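Local structure of lipolytic enzyme, G-D-S-L family (Bacteroides thetaiotaomicron, 7BR2) at residues E107-E121 with R161-W175. The protein is a gut microbial serine esterase of the SGNH (GDSL) hydrolase family that metabolizes the drug diltiazem. Residues are numbered along the deposited sequence; the frame is centred on the assembly and turned at random.
Sequences EQKYQESIKNFQQME and RIIEYQRESAARNGW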
ATOM      1  N   GLU A 107     -27.283   2.228 -14.865  1.00 57.49           N
ATOM      2  CA  GLU A 107     -27.798   0.865 -14.766  1.00 52.99           C
ATOM      3  C   GLU A 107     -27.145  -0.041 -15.804  1.00 50.76           C
ATOM      4  O   GLU A 107     -26.764  -1.178 -15.494  1.00 50.01           O
ATOM      5  CB  GLU A 107     -29.319   0.857 -14.915  1.00 56.26           C
ATOM      6  CG  GLU A 107     -29.940  -0.532 -15.025  1.00 50.69           C
ATOM      7  CD  GLU A 107     -29.941  -1.259 -13.698  1.00 49.08           C
ATOM      8  OE1 GLU A 107     -29.848  -0.583 -12.655  1.00 55.76           O
ATOM      9  OE2 GLU A 107     -30.041  -2.499 -13.689  1.00 50.72           O
ATOM     10  N   GLN A 108     -26.961   0.466 -17.024  1.00 46.45           N
ATOM     11  CA  GLN A 108     -26.324  -0.332 -18.064  1.00 50.30           C
ATOM     12  C   GLN A 108     -24.876  -0.640 -17.701  1.00 50.28           C
ATOM     13  O   GLN A 108     -24.406  -1.768 -17.887  1.00 55.52           O
ATOM     14  CB  GLN A 108     -26.392   0.428 -19.393  1.00 55.53           C
ATOM     15  CG  GLN A 108     -27.821   0.583 -19.894  1.00 68.54           C
ATOM     16  CD  GLN A 108     -27.953   1.459 -21.131  1.00 74.26           C
ATOM     17  OE1 GLN A 108     -27.110   2.327 -21.395  1.00 72.80           O
ATOM     18  NE2 GLN A 108     -29.055   1.275 -21.864  1.00 69.91           N
ATOM     19  N   LYS A 109     -24.170   0.337 -17.137  1.00 44.59           N
ATOM     20  CA  LYS A 109     -22.783   0.110 -16.750  1.00 48.80           C
ATOM     21  C   LYS A 109     -22.686  -0.882 -15.594  1.00 49.64           C
ATOM     22  O   LYS A 109     -21.817  -1.765 -15.594  1.00 48.30           O
ATOM     23  CB  LYS A 109     -22.121   1.439 -16.379  1.00 46.11           C
ATOM     24  CG  LYS A 109     -21.798   2.322 -17.571  1.00 43.15           C
ATOM     25  CD  LYS A 109     -21.265   1.476 -18.722  1.00 48.70           C
ATOM     26  CE  LYS A 109     -20.309   2.261 -19.605  1.00 47.50           C
ATOM     27  NZ  LYS A 109     -20.023   1.582 -20.901  1.00 55.71           N
ATOM     28  N   TYR A 110     -23.583  -0.769 -14.610  1.00 48.50           N
ATOM     29  CA  TYR A 110     -23.599  -1.745 -13.527  1.00 44.95           C
ATOM     30  C   TYR A 110     -23.842  -3.150 -14.060  1.00 44.65           C
ATOM     31  O   TYR A 110     -23.176  -4.109 -13.638  1.00 52.15           O
ATOM     32  CB  TYR A 110     -24.656  -1.370 -12.486  1.00 46.45           C
ATOM     33  CG  TYR A 110     -24.943  -2.491 -11.521  1.00 45.31           C
ATOM     34  CD1 TYR A 110     -24.118  -2.733 -10.441  1.00 43.46           C
ATOM     35  CD2 TYR A 110     -26.035  -3.319 -11.706  1.00 49.01           C
ATOM     36  CE1 TYR A 110     -24.373  -3.773  -9.573  1.00 47.34           C
ATOM     37  CE2 TYR A 110     -26.300  -4.354 -10.846  1.00 48.58           C
ATOM     38  CZ  TYR A 110     -25.470  -4.581  -9.782  1.00 47.07           C
ATOM     39  OH  TYR A 110     -25.752  -5.628  -8.930  1.00 47.61           O
ATOM     40  N   GLN A 111     -24.791  -3.295 -14.988  1.00 41.54           N
ATOM     41  CA  GLN A 111     -25.110  -4.627 -15.494  1.00 47.59           C
ATOM     42  C   GLN A 111     -23.945  -5.212 -16.277  1.00 46.59           C
ATOM     43  O   GLN A 111     -23.568  -6.374 -16.068  1.00 40.15           O
ATOM     44  CB  GLN A 111     -26.372  -4.575 -16.364  1.00 49.40           C
ATOM     45  CG  GLN A 111     -27.640  -4.275 -15.566  1.00 54.10           C
ATOM     46  CD  GLN A 111     -27.946  -5.349 -14.540  1.00 50.76           C
ATOM     47  OE1 GLN A 111     -27.590  -6.513 -14.718  1.00 52.73           O
ATOM     48  NE2 GLN A 111     -28.565  -4.955 -13.439  1.00 50.74           N
ATOM     49  N   GLU A 112     -23.335  -4.405 -17.146  1.00 39.15           N
ATOM     50  CA  GLU A 112     -22.174  -4.866 -17.899  1.00 46.45           C
ATOM     51  C   GLU A 112     -21.044  -5.277 -16.959  1.00 44.74           C
ATOM     52  O   GLU A 112     -20.410  -6.332 -17.142  1.00 42.76           O
ATOM     53  CB  GLU A 112     -21.720  -3.764 -18.848  1.00 43.38           C
ATOM     54  CG  GLU A 112     -20.629  -4.160 -19.816  1.00 53.16           C
ATOM     55  CD  GLU A 112     -20.011  -2.967 -20.526  1.00 56.94           C
ATOM     56  OE1 GLU A 112     -19.029  -3.175 -21.269  1.00 59.64           O
ATOM     57  OE2 GLU A 112     -20.524  -1.833 -20.369  1.00 55.04           O
ATOM     58  N   SER A 113     -20.820  -4.485 -15.911  1.00 38.62           N
ATOM     59  CA  SER A 113     -19.720  -4.774 -15.008  1.00 41.60           C
ATOM     60  C   SER A 113     -19.928  -6.108 -14.305  1.00 42.27           C
ATOM     61  O   SER A 113     -19.041  -6.966 -14.326  1.00 38.52           O
ATOM     62  CB  SER A 113     -19.568  -3.652 -13.992  1.00 38.62           C
ATOM     63  OG  SER A 113     -18.394  -3.845 -13.246  1.00 38.57           O
ATOM     64  N   ILE A 114     -21.110  -6.326 -13.715  1.00 41.04           N
ATOM     65  CA  ILE A 114     -21.279  -7.583 -12.981  1.00 38.34           C
ATOM     66  C   ILE A 114     -21.344  -8.770 -13.943  1.00 43.08           C
ATOM     67  O   ILE A 114     -20.950  -9.891 -13.586  1.00 43.63           O
ATOM     68  CB  ILE A 114     -22.500  -7.533 -12.045  1.00 42.71           C
ATOM     69  CG1 ILE A 114     -23.795  -7.377 -12.836  1.00 42.36           C
ATOM     70  CG2 ILE A 114     -22.328  -6.459 -10.945  1.00 40.10           C
ATOM     71  CD1 ILE A 114     -25.042  -7.384 -11.973  1.00 53.95           C
ATOM     72  N   LYS A 115     -21.770  -8.551 -15.188  1.00 41.13           N
ATOM     73  CA  LYS A 115     -21.702  -9.632 -16.162  1.00 43.89           C
ATOM     74  C   LYS A 115     -20.253 -10.087 -16.346  1.00 43.83           C
ATOM     75  O   LYS A 115     -19.961 -11.291 -16.336  1.00 37.70           O
ATOM     76  CB  LYS A 115     -22.337  -9.177 -17.486  1.00 39.95           C
ATOM     77  CG  LYS A 115     -22.419 -10.264 -18.575  1.00 46.56           C
ATOM     78  CD  LYS A 115     -22.665  -9.679 -19.959  1.00 48.43           C
ATOM     79  CE  LYS A 115     -22.389 -10.701 -21.050  1.00 54.80           C
ATOM     80  NZ  LYS A 115     -23.647 -11.307 -21.550  1.00 61.31           N
ATOM     81  N   ASN A 116     -19.326  -9.135 -16.480  1.00 34.08           N
ATOM     82  CA  ASN A 116     -17.919  -9.531 -16.611  1.00 37.55           C
ATOM     83  C   ASN A 116     -17.368 -10.124 -15.310  1.00 39.07           C
ATOM     84  O   ASN A 116     -16.643 -11.147 -15.321  1.00 38.55           O
ATOM     85  CB  ASN A 116     -17.088  -8.337 -17.059  1.00 35.30           C
ATOM     86  CG  ASN A 116     -17.441  -7.915 -18.454  1.00 41.23           C
ATOM     87  OD1 ASN A 116     -17.518  -8.755 -19.357  1.00 38.60           O
ATOM     88  ND2 ASN A 116     -17.702  -6.624 -18.643  1.00 40.34           N
ATOM     89  N   PHE A 117     -17.732  -9.517 -14.177  1.00 36.86           N
ATOM     90  CA  PHE A 117     -17.275 -10.032 -12.894  1.00 38.20           C
ATOM     91  C   PHE A 117     -17.673 -11.483 -12.711  1.00 38.93           C
ATOM     92  O   PHE A 117     -16.941 -12.234 -12.074  1.00 34.60           O
ATOM     93  CB  PHE A 117     -17.818  -9.204 -11.731  1.00 39.92           C
ATOM     94  CG  PHE A 117     -17.514  -9.796 -10.377  1.00 36.57           C
ATOM     95  CD1 PHE A 117     -16.277  -9.597  -9.785  1.00 41.54           C
ATOM     96  CD2 PHE A 117     -18.456 -10.555  -9.702  1.00 38.33           C
ATOM     97  CE1 PHE A 117     -15.983 -10.136  -8.544  1.00 38.34           C
ATOM     98  CE2 PHE A 117     -18.169 -11.103  -8.457  1.00 41.52           C
ATOM     99  CZ  PHE A 117     -16.931 -10.891  -7.878  1.00 43.54           C
ATOM    100  N   GLN A 118     -18.833 -11.886 -13.241  1.00 40.54           N
ATOM    101  CA  GLN A 118     -19.299 -13.261 -13.066  1.00 44.25           C
ATOM    102  C   GLN A 118     -18.387 -14.247 -13.788  1.00 39.90           C
ATOM    103  O   GLN A 118     -18.159 -15.365 -13.305  1.00 39.62           O
ATOM    104  CB  GLN A 118     -20.746 -13.394 -13.562  1.00 44.22           C
ATOM    105  CG  GLN A 118     -21.810 -12.845 -12.584  1.00 46.85           C
ATOM    106  CD  GLN A 118     -23.226 -12.859 -13.162  1.00 52.37           C
ATOM    107  OE1 GLN A 118     -23.642 -11.930 -13.852  1.00 43.85           O
ATOM    108  NE2 GLN A 118     -23.977 -13.912 -12.854  1.00 52.29           N
ATOM    109  N   GLN A 119     -17.866 -13.857 -14.952  1.00 38.94           N
ATOM    110  CA  GLN A 119     -16.841 -14.660 -15.611  1.00 40.94           C
ATOM    111  C   GLN A 119     -15.643 -14.844 -14.684  1.00 32.70           C
ATOM    112  O   GLN A 119     -15.176 -15.968 -14.440  1.00 34.97           O
ATOM    113  CB  GLN A 119     -16.427 -13.960 -16.905  1.00 39.35           C
ATOM    114  CG  GLN A 119     -17.512 -13.875 -17.988  1.00 37.22           C
ATOM    115  CD  GLN A 119     -18.036 -15.231 -18.405  1.00 45.25           C
ATOM    116  OE1 GLN A 119     -19.036 -15.719 -17.882  1.00 47.52           O
ATOM    117  NE2 GLN A 119     -17.331 -15.866 -19.328  1.00 50.94           N
ATOM    118  N   MET A 120     -15.172 -13.738 -14.113  1.00 33.68           N
ATOM    119  CA  MET A 120     -14.053 -13.845 -13.175  1.00 35.48           C
ATOM    120  C   MET A 120     -14.410 -14.727 -11.977  1.00 40.17           C
ATOM    121  O   MET A 120     -13.613 -15.578 -11.564  1.00 37.06           O
ATOM    122  CB  MET A 120     -13.625 -12.459 -12.696  1.00 34.55           C
ATOM    123  CG  MET A 120     -13.139 -11.526 -13.790  1.00 31.52           C
ATOM    124  SD  MET A 120     -12.494 -10.032 -13.030  1.00 46.38           S
ATOM    125  CE  MET A 120     -10.854 -10.606 -12.739  1.00 41.33           C
ATOM    126  N   GLU A 121     -15.615 -14.545 -11.436  1.00 38.31           N
ATOM    127  CA  GLU A 121     -16.072 -15.251 -10.244  1.00 39.52           C
ATOM    128  C   GLU A 121     -16.038 -16.746 -10.474  1.00 37.61           C
ATOM    129  O   GLU A 121     -15.571 -17.517  -9.623  1.00 31.94           O
ATOM    130  CB  GLU A 121     -17.496 -14.807  -9.927  1.00 38.55           C
ATOM    131  CG  GLU A 121     -18.062 -15.225  -8.602  1.00 42.79           C
ATOM    132  CD  GLU A 121     -19.563 -14.987  -8.548  1.00 44.44           C
ATOM    133  OE1 GLU A 121     -20.168 -14.747  -9.612  1.00 46.17           O
ATOM    134  OE2 GLU A 121     -20.135 -15.028  -7.446  1.00 52.61           O
ATOM    135  N   ARG A 161     -22.600   0.193  -5.913  1.00 44.25           N
ATOM    136  CA  ARG A 161     -23.416  -0.957  -6.311  1.00 47.30           C
ATOM    137  C   ARG A 161     -22.540  -2.133  -6.727  1.00 47.20           C
ATOM    138  O   ARG A 161     -22.807  -3.288  -6.358  1.00 46.05           O
ATOM    139  CB  ARG A 161     -24.353  -0.576  -7.453  1.00 47.95           C
ATOM    140  CG  ARG A 161     -25.567   0.211  -7.039  1.00 48.82           C
ATOM    141  CD  ARG A 161     -26.481   0.424  -8.235  1.00 51.77           C
ATOM    142  NE  ARG A 161     -27.299  -0.754  -8.518  1.00 51.79           N
ATOM    143  CZ  ARG A 161     -27.996  -0.918  -9.639  1.00 54.11           C
ATOM    144  NH1 ARG A 161     -27.959   0.021 -10.582  1.00 52.04           N
ATOM    145  NH2 ARG A 161     -28.732  -2.010  -9.817  1.00 44.42           N
ATOM    146  N   ILE A 162     -21.510  -1.860  -7.534  1.00 42.17           N
ATOM    147  CA  ILE A 162     -20.583  -2.926  -7.916  1.00 45.14           C
ATOM    148  C   ILE A 162     -19.922  -3.525  -6.670  1.00 40.03           C
ATOM    149  O   ILE A 162     -19.791  -4.751  -6.534  1.00 41.67           O
ATOM    150  CB  ILE A 162     -19.544  -2.397  -8.930  1.00 45.92           C
ATOM    151  CG1 ILE A 162     -20.240  -1.901 -10.202  1.00 40.96           C
ATOM    152  CG2 ILE A 162     -18.538  -3.488  -9.277  1.00 36.53           C
ATOM    153  CD1 ILE A 162     -19.333  -1.184 -11.170  1.00 36.99           C
ATOM    154  N   ILE A 163     -19.536  -2.672  -5.724  1.00 35.36           N
ATOM    155  CA  ILE A 163     -18.885  -3.167  -4.517  1.00 41.31           C
ATOM    156  C   ILE A 163     -19.839  -4.029  -3.693  1.00 44.08           C
ATOM    157  O   ILE A 163     -19.427  -5.032  -3.105  1.00 48.66           O
ATOM    158  CB  ILE A 163     -18.324  -1.992  -3.704  1.00 41.87           C
ATOM    159  CG1 ILE A 163     -17.227  -1.303  -4.520  1.00 38.89           C
ATOM    160  CG2 ILE A 163     -17.794  -2.486  -2.370  1.00 40.41           C
ATOM    161  CD1 ILE A 163     -16.610  -0.103  -3.876  1.00 41.63           C
ATOM    162  N   GLU A 164     -21.127  -3.679  -3.660  1.00 43.74           N
ATOM    163  CA  GLU A 164     -22.098  -4.523  -2.962  1.00 48.15           C
ATOM    164  C   GLU A 164     -22.263  -5.866  -3.655  1.00 46.35           C
ATOM    165  O   GLU A 164     -22.411  -6.902  -2.989  1.00 43.25           O
ATOM    166  CB  GLU A 164     -23.447  -3.806  -2.833  1.00 49.70           C
ATOM    167  CG  GLU A 164     -23.719  -3.190  -1.457  1.00 53.08           C
ATOM    168  CD  GLU A 164     -23.412  -4.155  -0.291  1.00 62.71           C
ATOM    169  OE1 GLU A 164     -24.109  -5.195  -0.171  1.00 59.56           O
ATOM    170  OE2 GLU A 164     -22.500  -3.867   0.518  1.00 61.73           O
ATOM    171  N   TYR A 165     -22.245  -5.875  -4.989  1.00 45.42           N
ATOM    172  CA  TYR A 165     -22.261  -7.161  -5.678  1.00 45.72           C
ATOM    173  C   TYR A 165     -21.031  -7.994  -5.307  1.00 51.78           C
ATOM    174  O   TYR A 165     -21.135  -9.213  -5.093  1.00 48.19           O
ATOM    175  CB  TYR A 165     -22.339  -6.967  -7.186  1.00 45.45           C
ATOM    176  CG  TYR A 165     -22.720  -8.245  -7.882  1.00 42.94           C
ATOM    177  CD1 TYR A 165     -21.766  -9.225  -8.150  1.00 46.12           C
ATOM    178  CD2 TYR A 165     -24.029  -8.493  -8.245  1.00 43.69           C
ATOM    179  CE1 TYR A 165     -22.106 -10.411  -8.766  1.00 42.15           C
ATOM    180  CE2 TYR A 165     -24.384  -9.678  -8.875  1.00 46.77           C
ATOM    181  CZ  TYR A 165     -23.416 -10.633  -9.129  1.00 45.29           C
ATOM    182  OH  TYR A 165     -23.762 -11.808  -9.750  1.00 48.37           O
ATOM    183  N   GLN A 166     -19.866  -7.343  -5.197  1.00 43.86           N
ATOM    184  CA  GLN A 166     -18.672  -8.037  -4.722  1.00 44.41           C
ATOM    185  C   GLN A 166     -18.884  -8.619  -3.327  1.00 46.84           C
ATOM    186  O   GLN A 166     -18.560  -9.786  -3.077  1.00 45.47           O
ATOM    187  CB  GLN A 166     -17.481  -7.085  -4.702  1.00 44.25           C
ATOM    188  CG  GLN A 166     -16.794  -6.873  -6.008  1.00 39.32           C
ATOM    189  CD  GLN A 166     -15.596  -5.978  -5.846  1.00 43.37           C
ATOM    190  OE1 GLN A 166     -15.731  -4.760  -5.731  1.00 45.04           O
ATOM    191  NE2 GLN A 166     -14.409  -6.576  -5.814  1.00 38.00           N
ATOM    192  N   ARG A 167     -19.398  -7.805  -2.398  1.00 44.76           N
ATOM    193  CA  ARG A 167     -19.587  -8.249  -1.016  1.00 46.74           C
ATOM    194  C   ARG A 167     -20.470  -9.492  -0.958  1.00 43.11           C
ATOM    195  O   ARG A 167     -20.139 -10.477  -0.286  1.00 42.92           O
ATOM    196  CB  ARG A 167     -20.172  -7.109  -0.167  1.00 44.98           C
ATOM    197  CG  ARG A 167     -20.267  -7.403   1.347  1.00 50.37           C
ATOM    198  CD  ARG A 167     -21.204  -6.419   2.103  1.00 54.82           C
ATOM    199  NE  ARG A 167     -20.786  -5.006   2.072  1.00 67.77           N
ATOM    200  CZ  ARG A 167     -19.963  -4.432   2.959  1.00 69.24           C
ATOM    201  NH1 ARG A 167     -19.453  -5.135   3.968  1.00 64.27           N
ATOM    202  NH2 ARG A 167     -19.645  -3.144   2.847  1.00 60.15           N
ATOM    203  N   GLU A 168     -21.584  -9.476  -1.690  1.00 43.82           N
ATOM    204  CA  GLU A 168     -22.501 -10.606  -1.627  1.00 39.43           C
ATOM    205  C   GLU A 168     -21.932 -11.838  -2.315  1.00 47.57           C
ATOM    206  O   GLU A 168     -22.151 -12.964  -1.841  1.00 44.85           O
ATOM    207  CB  GLU A 168     -23.847 -10.210  -2.232  1.00 41.78           C
ATOM    208  CG  GLU A 168     -24.439  -9.010  -1.502  1.00 58.31           C
ATOM    209  CD  GLU A 168     -25.622  -8.370  -2.204  1.00 64.74           C
ATOM    210  OE1 GLU A 168     -26.033  -8.865  -3.277  1.00 67.34           O
ATOM    211  OE2 GLU A 168     -26.132  -7.352  -1.677  1.00 70.46           O
ATOM    212  N   SER A 169     -21.177 -11.655  -3.410  1.00 46.56           N
ATOM    213  CA  SER A 169     -20.486 -12.796  -4.007  1.00 42.27           C
ATOM    214  C   SER A 169     -19.510 -13.414  -3.013  1.00 38.00           C
ATOM    215  O   SER A 169     -19.435 -14.643  -2.879  1.00 42.27           O
ATOM    216  CB  SER A 169     -19.771 -12.364  -5.293  1.00 47.91           C
ATOM    217  OG  SER A 169     -19.077 -13.450  -5.892  1.00 39.90           O
ATOM    218  N   ALA A 170     -18.775 -12.569  -2.284  1.00 39.86           N
ATOM    219  CA  ALA A 170     -17.839 -13.065  -1.282  1.00 37.48           C
ATOM    220  C   ALA A 170     -18.567 -13.858  -0.210  1.00 41.29           C
ATOM    221  O   ALA A 170     -18.095 -14.912   0.236  1.00 38.99           O
ATOM    222  CB  ALA A 170     -17.082 -11.895  -0.654  1.00 37.61           C
ATOM    223  N   ALA A 171     -19.735 -13.371   0.198  1.00 43.51           N
ATOM    224  CA  ALA A 171     -20.530 -14.098   1.180  1.00 44.74           C
ATOM    225  C   ALA A 171     -20.932 -15.469   0.653  1.00 42.10           C
ATOM    226  O   ALA A 171     -20.791 -16.479   1.350  1.00 43.76           O
ATOM    227  CB  ALA A 171     -21.767 -13.284   1.553  1.00 45.95           C
ATOM    228  N   ARG A 172     -21.398 -15.534  -0.594  1.00 40.18           N
ATOM    229  CA  ARG A 172     -21.824 -16.820  -1.141  1.00 44.33           C
ATOM    230  C   ARG A 172     -20.676 -17.808  -1.241  1.00 47.63           C
ATOM    231  O   ARG A 172     -20.859 -19.010  -1.017  1.00 47.15           O
ATOM    232  CB  ARG A 172     -22.413 -16.674  -2.540  1.00 44.94           C
ATOM    233  CG  ARG A 172     -23.649 -15.872  -2.665  1.00 52.47           C
ATOM    234  CD  ARG A 172     -24.255 -16.211  -3.998  1.00 50.34           C
ATOM    235  NE  ARG A 172     -23.461 -15.643  -5.076  1.00 51.91           N
ATOM    236  CZ  ARG A 172     -23.507 -14.366  -5.434  1.00 54.55           C
ATOM    237  NH1 ARG A 172     -24.307 -13.522  -4.790  1.00 47.24           N
ATOM    238  NH2 ARG A 172     -22.743 -13.932  -6.431  1.00 53.23           N
ATOM    239  N   ASN A 173     -19.503 -17.334  -1.654  1.00 53.11           N
ATOM    240  CA  ASN A 173     -18.429 -18.229  -2.054  1.00 47.24           C
ATOM    241  C   ASN A 173     -17.412 -18.499  -0.957  1.00 40.78           C
ATOM    242  O   ASN A 173     -16.469 -19.259  -1.184  1.00 46.88           O
ATOM    243  CB  ASN A 173     -17.748 -17.661  -3.297  1.00 44.36           C
ATOM    244  CG  ASN A 173     -18.702 -17.578  -4.461  1.00 44.60           C
ATOM    245  OD1 ASN A 173     -19.245 -18.597  -4.877  1.00 47.27           O
ATOM    246  ND2 ASN A 173     -18.916 -16.380  -4.993  1.00 40.17           N
ATOM    247  N   GLY A 174     -17.582 -17.922   0.223  1.00 39.24           N
ATOM    248  CA  GLY A 174     -16.632 -18.184   1.283  1.00 40.35           C
ATOM    249  C   GLY A 174     -15.351 -17.401   1.140  1.00 43.05           C
ATOM    250  O   GLY A 174     -14.295 -17.856   1.593  1.00 45.21           O
ATOM    251  N   TRP A 175     -15.418 -16.229   0.519  1.00 42.63           N
ATOM    252  CA  TRP A 175     -14.278 -15.350   0.337  1.00 38.14           C
ATOM    253  C   TRP A 175     -14.325 -14.225   1.362  1.00 40.76           C
ATOM    254  O   TRP A 175     -15.388 -13.865   1.863  1.00 46.50           O
ATOM    255  CB  TRP A 175     -14.284 -14.767  -1.071  1.00 41.08           C
ATOM    256  CG  TRP A 175     -14.259 -15.802  -2.122  1.00 36.75           C
ATOM    257  CD1 TRP A 175     -13.791 -17.074  -1.993  1.00 35.23           C
ATOM    258  CD2 TRP A 175     -14.665 -15.652  -3.485  1.00 33.72           C
ATOM    259  NE1 TRP A 175     -13.907 -17.738  -3.185  1.00 37.01           N
ATOM    260  CE2 TRP A 175     -14.434 -16.888  -4.123  1.00 36.14           C
ATOM    261  CE3 TRP A 175     -15.202 -14.598  -4.229  1.00 37.26           C
ATOM    262  CZ2 TRP A 175     -14.729 -17.101  -5.474  1.00 36.05           C
ATOM    263  CZ3 TRP A 175     -15.498 -14.810  -5.572  1.00 38.71           C
ATOM    264  CH2 TRP A 175     -15.257 -16.050  -6.179  1.00 33.93           C
TER
HETATM  265  O   HOH W   1     -21.547 -17.434  -7.194  1.00 50.73           O
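Tyr165 fits as a knob among Tyr110, Ile114, Phe117 and Gln118, and this is where helices 102-125 and 155-173 pack tightly; the axes of segments 107-121 and 161-173 come within 10.3 Å and cross at -31°. Ile114 CG2 lies over one face of the Tyr165 ring, 3.9 Å from its centroid, a CH-pi contact. With chi1 of 64°, Ile114 turns CG1 between its backbone N and carbonyl carbon, and CD1 at its end reaches the same ring near CE2. Phe117 CD2 meets Tyr165 CE1 at 3.8 Å, while the edge of the Phe117 ring faces Ser169 OG. Deeper, Ile162 CD1 packs on Ser113, whose hydroxyl is bonded to Asp91, and Phe87 covers Ser113, Phe117 and Ile162.

In contrast to buried Ile114, Phe117 and Ser169, the N-terminal end is polar and more solvent-exposed. There the Arg161 guanidinium stacks on Tyr110, its CZ 4.0 Å from the ring centroid, a cation-pi pair. Its NH1 forms a salt bridge of 2.9 Å to Glu107 OE1, meeting that oxygen from above the carboxylate plane; Gln111 NE2 holds the other oxygen, OE2.

At the far end Glu121 extends its chain to place OE2 among several donors. Arg172 NH2 makes a salt bridge on the syn lone pair at 3.0 Å, Asn173 ND2 bonds on the anti side at 3.1 Å, and a water also donates. Replacing Glu121 by alanine removes this shared acceptor and is likely to leave the Arg172 guanidinium without its carboxylate mate and Asn173 ND2 without this bond. Beside this cluster, the Trp175 ring edge points at Glu121 O, just beyond the Schellman motif at Gly174.

Phe117, Gln166 and Trp175 all touch Met134 of strand 131-136, so the near-parallel pair packs against the parallel five-stranded sheet, as in the alpha/beta/alpha fold of SGNH hydrolases.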